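Local coordinates for protein rhizobiales Sp. Pch2 (Marine metagenome, PDB 6PB3) that is a Pch2/TRIP13-like AAA+ ATPase that probably uses ATP to remodel HORMA domain proteins, and so regulates cGAS-like enzymes in bacteriophage immunity, at residues 248-251 and 252-255; 293-296 and 297-301. All blocks are in the same frame, centred on the assembly; numbering follows the deposited sequence.

Both contacts lie in the helical bundle that follows the last strand of the nucleotide-binding sheet, the small lid domain expected of an AAA+ ATPase. From the N terminus the chain runs through that sheet and helix 228-239 before reaching contact 1, a run of turns in helix 246-255. Helix 268-283 comes next, and then helix 291-300, which holds contact 2. Each contact closes just one-turn backbone loops; they follow in series and neither nests in nor crosses the other. Their centres stand about 10 Å apart, and the two helices meet where Leu252 CD2 lies 3.8 Å from Ala298 CB.

Contact 1 of 2, residues 248-251 and 252-255; sequences QIEG and LVAA
Ile249 and Val253 pack one turn apart on helix 246-255, an alpha-helix of what is probably the small helical lid domain of the AAA+ module. Their CG2 methyls meet at 4.1 Å, Ile249 CG2 to Val253 CG2, and the two side chains cross obliquely. Beneath them runs the regular i to i+4 bonding: Val253 N donates to Ile249 O at 2.8 Å, and Ala254 N reaches Glu250 O at the same 2.8 Å. The first bond of the set is longer, with Leu252 N 3.3 Å from Gln248 O.

The tight side faces two other helices. Leu252, buried, carries its CG beside its own backbone N (chi1 -69°), which lays the branch over the preceding turn, CG 3.8 Å from Gln248 O. Outside the segments it packs on Ile235 and Leu239 of helix 228-239, and Val253 also rests on Ile235, while Ala255 touches Gln299 of helix 291-300. The open side is that of exposed Ala254. Glu250, partly exposed, is held at its tip, where OE2 makes a salt bridge to Arg232 of helix 228-239. At the C-terminal end Thr256 OG1 hydrogen-bonds to Leu252 O and Val253 O, and Arg231 also binds Val253 O. Tightest against the backbone is Val253 CG2: with CG1 anti to the backbone N (chi1 170°), this other methyl sits 3.2 Å from Ile249 O.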
# COMPACT_ATOMS: atom_id res chain seq x y z
N GLN A 248 -16.98 12.93 -38.56
CA GLN A 248 -15.96 13.57 -37.72
C GLN A 248 -16.30 13.46 -36.24
O GLN A 248 -15.40 13.34 -35.41
CB GLN A 248 -15.79 15.03 -38.15
CG GLN A 248 -15.17 15.20 -39.55
CD GLN A 248 -15.32 16.61 -40.12
OE1 GLN A 248 -16.26 17.33 -39.78
NE2 GLN A 248 -14.40 16.99 -41.00
N ILE A 249 -17.59 13.47 -35.90
CA ILE A 249 -17.98 13.26 -34.51
C ILE A 249 -17.58 11.86 -34.05
O ILE A 249 -17.09 11.68 -32.93
CB ILE A 249 -19.49 13.52 -34.33
CG1 ILE A 249 -19.74 15.03 -34.37
CG2 ILE A 249 -19.98 12.89 -33.03
CD1 ILE A 249 -21.19 15.44 -34.21
N GLU A 250 -17.78 10.86 -34.91
CA GLU A 250 -17.45 9.50 -34.52
C GLU A 250 -15.95 9.34 -34.28
O GLU A 250 -15.53 8.59 -33.38
CB GLU A 250 -17.93 8.52 -35.59
CG GLU A 250 -19.43 8.42 -35.67
CD GLU A 250 -20.06 8.11 -34.31
OE1 GLU A 250 -19.58 7.17 -33.63
OE2 GLU A 250 -21.01 8.81 -33.93
N GLY A 251 -15.13 10.04 -35.06
CA GLY A 251 -13.70 10.05 -34.79
C GLY A 251 -13.36 10.57 -33.41
O GLY A 251 -12.52 10.01 -32.71
N LEU A 252 -14.04 11.64 -32.98
CA LEU A 252 -13.79 12.18 -31.65
C LEU A 252 -14.36 11.28 -30.57
O LEU A 252 -13.81 11.20 -29.47
CB LEU A 252 -14.37 13.58 -31.52
CG LEU A 252 -13.76 14.73 -32.30
CD1 LEU A 252 -14.69 15.94 -32.27
CD2 LEU A 252 -12.40 15.08 -31.69
N VAL A 253 -15.47 10.60 -30.86
CA VAL A 253 -15.99 9.58 -29.95
C VAL A 253 -14.97 8.46 -29.78
O VAL A 253 -14.69 8.01 -28.66
CB VAL A 253 -17.33 9.04 -30.48
CG1 VAL A 253 -17.74 7.80 -29.67
CG2 VAL A 253 -18.39 10.11 -30.42
N ALA A 254 -14.40 8.00 -30.88
CA ALA A 254 -13.41 6.94 -30.81
C ALA A 254 -12.13 7.41 -30.13
O ALA A 254 -11.53 6.67 -29.34
CB ALA A 254 -13.10 6.40 -32.21
N ALA A 255 -11.71 8.65 -30.40
CA ALA A 255 -10.48 9.16 -29.81
C ALA A 255 -10.61 9.36 -28.31
O ALA A 255 -9.59 9.40 -27.61
CB ALA A 255 -10.07 10.47 -30.48

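Contact 2 of 2, residues 293-296 and 297-301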
# COMPACT_ATOMS: atom_id res chain seq x y z
N ARG A 293 -7.98 19.68 -36.34
CA ARG A 293 -7.30 20.08 -35.12
C ARG A 293 -7.99 19.50 -33.90
O ARG A 293 -7.33 19.05 -32.96
CB ARG A 293 -7.21 21.60 -35.03
CG ARG A 293 -6.52 22.24 -36.23
CD ARG A 293 -6.38 23.74 -36.06
NE ARG A 293 -5.20 24.10 -35.26
CZ ARG A 293 -4.95 25.32 -34.80
NH1 ARG A 293 -5.79 26.32 -35.04
NH2 ARG A 293 -3.85 25.54 -34.09
N ALA A 294 -9.33 19.48 -33.91
CA ALA A 294 -10.06 18.91 -32.79
C ALA A 294 -9.71 17.44 -32.60
O ALA A 294 -9.60 16.96 -31.46
CB ALA A 294 -11.57 19.09 -32.98
N LEU A 295 -9.54 16.70 -33.69
CA LEU A 295 -9.18 15.29 -33.55
C LEU A 295 -7.76 15.15 -33.04
O LEU A 295 -7.49 14.35 -32.14
CB LEU A 295 -9.35 14.56 -34.88
CG LEU A 295 -9.01 13.06 -34.84
CD1 LEU A 295 -9.93 12.32 -33.87
CD2 LEU A 295 -9.06 12.43 -36.23
N ALA A 296 -6.84 15.95 -33.59
CA ALA A 296 -5.46 15.92 -33.14
C ALA A 296 -5.36 16.24 -31.65
O ALA A 296 -4.58 15.63 -30.92
CB ALA A 296 -4.60 16.88 -33.97
N ILE A 297 -6.19 17.17 -31.18
CA ILE A 297 -6.19 17.50 -29.76
C ILE A 297 -6.69 16.31 -28.94
O ILE A 297 -6.07 15.92 -27.95
CB ILE A 297 -7.04 18.76 -29.50
CG1 ILE A 297 -6.34 19.99 -30.09
CG2 ILE A 297 -7.26 18.92 -28.02
CD1 ILE A 297 -7.22 21.23 -30.15
N ALA A 298 -7.81 15.71 -29.36
CA ALA A 298 -8.37 14.59 -28.60
C ALA A 298 -7.38 13.43 -28.52
O ALA A 298 -7.27 12.77 -27.48
CB ALA A 298 -9.68 14.11 -29.24
N GLN A 299 -6.65 13.17 -29.60
CA GLN A 299 -5.78 12.00 -29.65
C GLN A 299 -4.52 12.20 -28.82
O GLN A 299 -4.05 11.27 -28.15
CB GLN A 299 -5.43 11.67 -31.10
CG GLN A 299 -6.62 11.24 -31.96
CD GLN A 299 -6.18 10.70 -33.31
OE1 GLN A 299 -5.06 10.96 -33.76
NE2 GLN A 299 -7.05 9.93 -33.96
N ALA A 300 -3.94 13.41 -28.87
CA ALA A 300 -2.77 13.70 -28.06
C ALA A 300 -3.10 13.80 -26.58
O ALA A 300 -2.19 13.69 -25.74
CB ALA A 300 -2.12 15.00 -28.53
N MSE A 301 -4.36 13.98 -26.23
CA MSE A 301 -4.73 14.18 -24.85
C MSE A 301 -4.93 12.82 -24.17
O MSE A 301 -5.68 11.98 -24.67
CB MSE A 301 -5.98 15.05 -24.79
CG MSE A 301 -6.51 15.32 -23.40
SE MSE A 301 -8.15 16.38 -23.54
CE MSE A 301 -7.32 18.09 -24.11
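The closing turns of helix 291-300, in the probable helical lid domain of the AAA+ module, bring Leu295 and Gln299 together one turn apart. The amide end of Gln299 lies beside the leucine branch, with NE2 3.7 Å from Leu295 CD1, a van der Waals approach. Leu295 has its CG anti to the backbone N (chi1 -180°), which brings the branch end back near the following turn although the first bond leads off it. Gln299 turns back to meet it: its CG is set beside its own N (chi1 -65°), 3.2 Å from Leu295 O.

Four i to i+4 backbone bonds join the segments. Ile297 N to Arg293 O is the shortest at 2.8 Å, and Ile297 CG1 folds back over the same acceptor, 3.2 Å from Arg293 O. Gln299 N meets Leu295 O at 2.9 Å.

Buried Ala294 packs on Ile279 of helix 268-283, whereas Ala298 lies against Ala255 of helix 246-255. Arg293 sends its guanidinium away from the following turn to a salt bridge with Asp282. Ile297 and Met301 pack on Arg38 of a neighbouring subunit, so this helix also borders a subunit interface. Met301, a selenomethionine, is the first residue to leave helical backbone angles, and its N keeps weak bonds to Ile297 O and Ala298 O. Just before it, Ala300 N closes the series on Ala296 O at 3.1 Å, with an N-H...O angle of 164°.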